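Local coordinates for NADPH-ferredoxin reductase FprA (Mycobacterium tuberculosis, PDB 1LQT), which probably supplies electrons to P450 systems as an FAD-dependent ferredoxin-NADP reductase, exchanging electrons between NADP(H) and ferredoxin, at residues Thr168-Leu173 against Gly263-Val268; Gly201-Ala206 against Asp231-Glu236. One frame throughout, in Å; residues are numbered along the deposited sequence. Where two conformers were deposited one is given.

Interaction 1: Thr168-Leu173 against Gly263-Val268; sequences TDPDVL and GHRRMV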
loop_
_atom_site.group_PDB
_atom_site.type_symbol
_atom_site.label_atom_id
_atom_site.label_comp_id
_atom_site.label_asym_id
_atom_site.label_seq_id
_atom_site.Cartn_x
_atom_site.Cartn_y
_atom_site.Cartn_z
ATOM N N THR A 168 -4.925 -7.435 -18.254
ATOM C CA THR A 168 -6.162 -6.799 -18.679
ATOM C C THR A 168 -5.988 -6.151 -20.045
ATOM O O THR A 168 -4.946 -5.605 -20.384
ATOM C CB THR A 168 -6.587 -5.723 -17.667
ATOM O OG1 THR A 168 -6.953 -6.340 -16.422
ATOM C CG2 THR A 168 -7.804 -4.932 -18.128
ATOM N N ASP A 169 -7.015 -6.253 -20.859
ATOM C CA ASP A 169 -7.019 -5.608 -22.165
ATOM C C ASP A 169 -6.650 -4.142 -21.981
ATOM O O ASP A 169 -7.309 -3.437 -21.220
ATOM C CB ASP A 169 -8.447 -5.736 -22.716
ATOM C CG ASP A 169 -8.657 -5.094 -24.062
ATOM O OD1 ASP A 169 -7.749 -4.441 -24.615
ATOM O OD2 ASP A 169 -9.750 -5.231 -24.652
ATOM N N PRO A 170 -5.597 -3.674 -22.622
ATOM C CA PRO A 170 -5.226 -2.267 -22.486
ATOM C C PRO A 170 -6.332 -1.284 -22.873
ATOM O O PRO A 170 -6.337 -0.162 -22.370
ATOM C CB PRO A 170 -3.982 -2.150 -23.359
ATOM C CG PRO A 170 -4.068 -3.321 -24.276
ATOM C CD PRO A 170 -4.617 -4.417 -23.429
ATOM N N ASP A 171 -7.246 -1.684 -23.751
ATOM C CA ASP A 171 -8.349 -0.805 -24.091
ATOM C C ASP A 171 -9.245 -0.566 -22.864
ATOM O O ASP A 171 -9.910 0.471 -22.786
ATOM C CB ASP A 171 -9.203 -1.414 -25.196
ATOM C CG ASP A 171 -8.547 -1.400 -26.525
ATOM O OD1 ASP A 171 -7.596 -0.625 -26.766
ATOM O OD2 ASP A 171 -8.957 -2.146 -27.443
ATOM N N VAL A 172 -9.297 -1.531 -21.944
ATOM C CA VAL A 172 -10.035 -1.380 -20.711
ATOM C C VAL A 172 -9.203 -0.485 -19.760
ATOM O O VAL A 172 -9.738 0.461 -19.163
ATOM C CB VAL A 172 -10.337 -2.761 -20.097
ATOM C CG1 VAL A 172 -10.872 -2.648 -18.710
ATOM C CG2 VAL A 172 -11.282 -3.508 -21.003
ATOM N N LEU A 173 -7.910 -0.764 -19.626
ATOM C CA LEU A 173 -7.090 0.049 -18.755
ATOM C C LEU A 173 -7.015 1.501 -19.225
ATOM O O LEU A 173 -6.832 2.398 -18.399
ATOM C CB LEU A 173 -5.691 -0.553 -18.616
ATOM C CG LEU A 173 -5.630 -1.930 -17.961
ATOM C CD1 LEU A 173 -4.205 -2.399 -17.944
ATOM C CD2 LEU A 173 -6.222 -1.916 -16.561
ATOM N N GLY A 263 -5.204 -20.026 -27.224
ATOM C CA GLY A 263 -5.474 -18.732 -27.823
ATOM C C GLY A 263 -5.781 -17.609 -26.866
ATOM O O GLY A 263 -5.993 -16.484 -27.276
ATOM N N HIS A 264 -5.825 -17.886 -25.587
ATOM C CA HIS A 264 -6.182 -16.889 -24.598
ATOM C C HIS A 264 -4.971 -16.539 -23.772
ATOM O O HIS A 264 -4.036 -17.305 -23.672
ATOM C CB HIS A 264 -7.300 -17.467 -23.722
ATOM C CG HIS A 264 -8.552 -17.753 -24.483
ATOM N ND1 HIS A 264 -9.675 -16.968 -24.374
ATOM C CD2 HIS A 264 -8.848 -18.714 -25.390
ATOM C CE1 HIS A 264 -10.616 -17.431 -25.182
ATOM N NE2 HIS A 264 -10.137 -18.491 -25.813
ATOM N N ARG A 265 -4.975 -15.356 -23.194
ATOM C CA ARG A 265 -3.970 -15.049 -22.200
ATOM C C ARG A 265 -4.320 -15.862 -20.947
ATOM O O ARG A 265 -5.471 -16.219 -20.753
ATOM C CB ARG A 265 -3.904 -13.550 -21.932
ATOM C CG ARG A 265 -3.516 -12.723 -23.179
ATOM C CD ARG A 265 -3.511 -11.189 -22.882
ATOM N NE ARG A 265 -4.879 -10.798 -22.552
ATOM C CZ ARG A 265 -5.358 -9.580 -22.304
ATOM N NH1 ARG A 265 -4.540 -8.515 -22.289
ATOM N NH2 ARG A 265 -6.682 -9.444 -22.045
ATOM N N ARG A 266 -3.313 -16.169 -20.131
ATOM C CA ARG A 266 -3.495 -17.097 -19.006
ATOM C C ARG A 266 -3.005 -16.493 -17.686
ATOM O O ARG A 266 -1.907 -15.983 -17.632
ATOM C CB ARG A 266 -2.700 -18.387 -19.254
ATOM C CG ARG A 266 -3.222 -19.250 -20.391
ATOM C CD ARG A 266 -2.183 -20.254 -20.915
ATOM N NE ARG A 266 -1.602 -21.137 -19.899
ATOM C CZ ARG A 266 -2.057 -22.331 -19.554
ATOM N NH1 ARG A 266 -3.164 -22.790 -20.089
ATOM N NH2 ARG A 266 -1.392 -23.056 -18.660
ATOM N N MET A 267 -3.813 -16.660 -16.642
ATOM C CA MET A 267 -3.430 -16.363 -15.279
ATOM C C MET A 267 -3.428 -17.690 -14.550
ATOM O O MET A 267 -4.484 -18.236 -14.280
ATOM C CB MET A 267 -4.406 -15.391 -14.637
ATOM C CG MET A 267 -3.925 -14.913 -13.290
ATOM S SD MET A 267 -5.109 -13.840 -12.450
ATOM C CE MET A 267 -5.139 -12.416 -13.533
ATOM N N VAL A 268 -2.240 -18.204 -14.249
ATOM C CA VAL A 268 -2.064 -19.547 -13.704
ATOM C C VAL A 268 -1.743 -19.467 -12.219
ATOM O O VAL A 268 -0.875 -18.689 -11.815
ATOM C CB VAL A 268 -0.874 -20.250 -14.417
ATOM C CG1 VAL A 268 -0.650 -21.636 -13.859
ATOM C CG2 VAL A 268 -1.066 -20.304 -15.915
#
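Arg-265 makes the whole contact from the strand side, by reaching toward the backbone of Thr-168 and Asp-169. It opens strand 265-270, which runs between strands 193-197 and 221-224 of the parallel, Rossmann-type sheet. Its CG stands anti to the carbonyl carbon (chi1 -62°), and the chain bends only at chi3 (-64°). The guanidinium is thereby set edge-on to the turn that follows helix 157-167. Arg-265 NH1 lies 3.5 Å from Thr-168 O, near the guanidinium plane, but no hydrogen bond forms. Arg-265 NH2 comes 3.4 Å from Asp-169 N. Both are donors, so this pair is not bonded either. Pro-170 CD approaches Arg-265 NH1 obliquely at 4.3 Å. Next, Arg-266 NE makes a salt bridge with Glu-193. Met-267 packs on Ala-163 and Leu-167 of helix 157-167, which lies against the strand.

Thr-168 OG1 is held by Arg-164 O, in the helix before it. Asp-169 is the N-cap of helix 170-173. Its OD1 accepts from Asp-171 N at 2.9 Å, from above the carboxylate plane.

The guanidinium edge thus meets mostly backbone N and O atoms, plus one proline carbon, and no hydrogen bond crosses. Asp-169 OD1 and Arg-265 NH1 stay 5.7 Å apart. Arg-189 makes a long, weak ion pair with Asp-169 OD1, and its NH2 lies close to the like-charged Arg-265 NH2. The carboxylate may help offset the closeness of the two arginines.

Interaction 2: Gly201-Ala206 against Asp231-Glu236; sequences GPLQAA and DGITDE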
loop_
_atom_site.group_PDB
_atom_site.type_symbol
_atom_site.label_atom_id
_atom_site.label_comp_id
_atom_site.label_asym_id
_atom_site.label_seq_id
_atom_site.Cartn_x
_atom_site.Cartn_y
_atom_site.Cartn_z
ATOM N N GLY A 201 -0.421 -23.442 0.716
ATOM C CA GLY A 201 -1.516 -23.957 -0.073
ATOM C C GLY A 201 -2.679 -23.013 -0.176
ATOM O O GLY A 201 -2.697 -21.914 0.396
ATOM N N PRO A 202 -3.701 -23.437 -0.910
ATOM C CA PRO A 202 -4.883 -22.593 -1.069
ATOM C C PRO A 202 -5.537 -22.182 0.252
ATOM O O PRO A 202 -6.061 -21.067 0.322
ATOM C CB PRO A 202 -5.808 -23.472 -1.923
ATOM C CG PRO A 202 -4.892 -24.361 -2.667
ATOM C CD PRO A 202 -3.790 -24.667 -1.716
ATOM N N LEU A 203 -5.515 -23.056 1.258
ATOM C CA LEU A 203 -6.163 -22.696 2.506
ATOM C C LEU A 203 -5.410 -21.609 3.254
ATOM O O LEU A 203 -5.980 -20.986 4.155
ATOM C CB LEU A 203 -6.348 -23.895 3.436
ATOM C CG LEU A 203 -7.114 -25.098 2.910
ATOM C CD1 LEU A 203 -7.432 -26.052 4.033
ATOM C CD2 LEU A 203 -8.379 -24.621 2.240
ATOM N N GLN A 204 -4.133 -21.450 2.961
ATOM C CA GLN A 204 -3.306 -20.432 3.600
ATOM C C GLN A 204 -3.261 -19.128 2.808
ATOM O O GLN A 204 -2.604 -18.187 3.205
ATOM C CB GLN A 204 -1.897 -20.975 3.809
ATOM C CG GLN A 204 -1.829 -22.085 4.816
ATOM C CD GLN A 204 -2.245 -23.436 4.264
ATOM O OE1 GLN A 204 -1.960 -23.766 3.112
ATOM N NE2 GLN A 204 -2.930 -24.213 5.104
ATOM N N ALA A 205 -3.941 -19.079 1.671
ATOM C CA ALA A 205 -3.876 -17.893 0.826
ATOM C C ALA A 205 -4.446 -16.690 1.577
ATOM O O ALA A 205 -5.398 -16.799 2.361
ATOM C CB ALA A 205 -4.629 -18.091 -0.441
ATOM N N ALA A 206 -3.863 -15.522 1.317
ATOM C CA ALA A 206 -4.300 -14.263 1.915
ATOM C C ALA A 206 -5.297 -13.513 1.019
ATOM O O ALA A 206 -5.792 -12.449 1.383
ATOM C CB ALA A 206 -3.111 -13.383 2.283
ATOM N N ASP A 231 -5.869 -31.053 -4.754
ATOM C CA ASP A 231 -5.827 -32.362 -4.102
ATOM C C ASP A 231 -5.367 -32.167 -2.677
ATOM O O ASP A 231 -4.416 -31.435 -2.394
ATOM C CB ASP A 231 -4.845 -33.283 -4.835
ATOM C CG ASP A 231 -4.783 -34.681 -4.285
ATOM O OD1 ASP A 231 -5.782 -35.123 -3.647
ATOM O OD2 ASP A 231 -3.746 -35.336 -4.482
ATOM N N GLY A 232 -6.084 -32.779 -1.749
ATOM C CA GLY A 232 -5.790 -32.646 -0.337
ATOM C C GLY A 232 -6.368 -31.391 0.286
ATOM O O GLY A 232 -6.127 -31.153 1.464
ATOM N N ILE A 233 -7.094 -30.605 -0.501
ATOM C CA ILE A 233 -7.698 -29.334 -0.063
ATOM C C ILE A 233 -9.175 -29.626 0.093
ATOM O O ILE A 233 -9.857 -29.807 -0.909
ATOM C CB ILE A 233 -7.422 -28.221 -1.082
ATOM C CG1 ILE A 233 -5.914 -28.115 -1.391
ATOM C CG2 ILE A 233 -7.961 -26.892 -0.580
ATOM C CD1 ILE A 233 -5.028 -28.003 -0.184
ATOM N N THR A 234 -9.669 -29.649 1.322
ATOM C CA THR A 234 -11.029 -30.067 1.585
ATOM C C THR A 234 -11.893 -28.925 2.033
ATOM O O THR A 234 -11.434 -27.944 2.624
ATOM C CB THR A 234 -11.098 -31.247 2.603
ATOM O OG1 THR A 234 -10.843 -30.769 3.940
ATOM C CG2 THR A 234 -10.116 -32.354 2.292
ATOM N N ASP A 235 -13.168 -29.048 1.723
ATOM C CA ASP A 235 -14.114 -28.059 2.159
ATOM C C ASP A 235 -14.178 -28.015 3.679
ATOM O O ASP A 235 -14.328 -26.926 4.228
ATOM C CB ASP A 235 -15.488 -28.348 1.592
ATOM C CG ASP A 235 -15.596 -28.069 0.088
ATOM O OD1 ASP A 235 -14.648 -27.500 -0.540
ATOM O OD2 ASP A 235 -16.654 -28.380 -0.533
ATOM N N GLU A 236 -14.069 -29.166 4.335
ATOM C CA GLU A 236 -14.074 -29.218 5.785
ATOM C C GLU A 236 -12.940 -28.382 6.364
ATOM O O GLU A 236 -13.149 -27.559 7.260
ATOM C CB GLU A 236 -13.998 -30.658 6.299
ATOM C CG GLU A 236 -13.902 -30.704 7.829
ATOM C CD GLU A 236 -13.874 -32.101 8.445
ATOM O OE1 GLU A 236 -14.530 -33.020 7.897
ATOM O OE2 GLU A 236 -13.186 -32.280 9.506
#
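Gln-204 OE1 accepts from Gly-201 N at 2.9 Å, in the carbonyl plane, with an N-H...O angle of 135°. The bond folds the glutamine side chain back over its own turn. Gln-204 N closes the same turn by donating to Gly-201 O at 3.0 Å. Together these bonds brace the short 3-10 turn 202-204, which presents Pro-202 and Leu-203 to Ile-233.

Ile-233 fills the contact with both branches. Its CG1 is anti to the carbonyl carbon (chi1 -53°), while CG2 is anti to the backbone N, and the two branches take different partners. Ile-233 CD1 meets Pro-202 CD at 3.9 Å, and Ile-233 CG1 lies 4.1 Å from Pro-202 CG. The proline and isoleucine side chains cross at about a right angle. Ile-233 CG2 meets Leu-203 CD2 at 3.6 Å. Here the two side chains run past each other in opposite directions. Helix 243-256 also packs on Pro-202 and Leu-203, through Ile-249.

Just after Ile-233, Thr-234 is the N-cap of helix 235-241, and its OG1 also bonds Asp-237. Arg-253 of helix 243-256 bonds Ile-233 O and makes a salt bridge with Asp-235, tying the helix start to its neighbour. Gln-204 and Ala-206, in the same segment as the turn, touch the bound 4-oxo derivative of NADP.

Across the segments the chemistry is wholly apolar. Polar bonds shape each segment separately, and the contact rests on van der Waals packing of leucine and isoleucine methyls and a proline ring, in a loop that also supplies residues to the nucleotide pocket.

Interactions 1 and 2 lie in the part built on the six-stranded parallel sheet, whose GxGxxA-type turn after strand 149-153 meets the bound 4-oxo derivative of NADP. Their centres are 27 Å apart and their nearest atoms about 11 Å apart. Along the chain 168-173 comes first, then 201-206 and 231-236, then 263-268. Interaction 1 joins the turn between helices 157-167 and 170-173 to the first residue of strand 265-270. Interaction 2 joins the loop after the neighbouring strand 193-197 to the residue just ahead of the N-cap of helix 235-241. Connections around this sheet thus meet at two separate places. The loop of interaction 2 also supplies residues that touch the ligand, whereas interaction 1 lies away from the annotated sites.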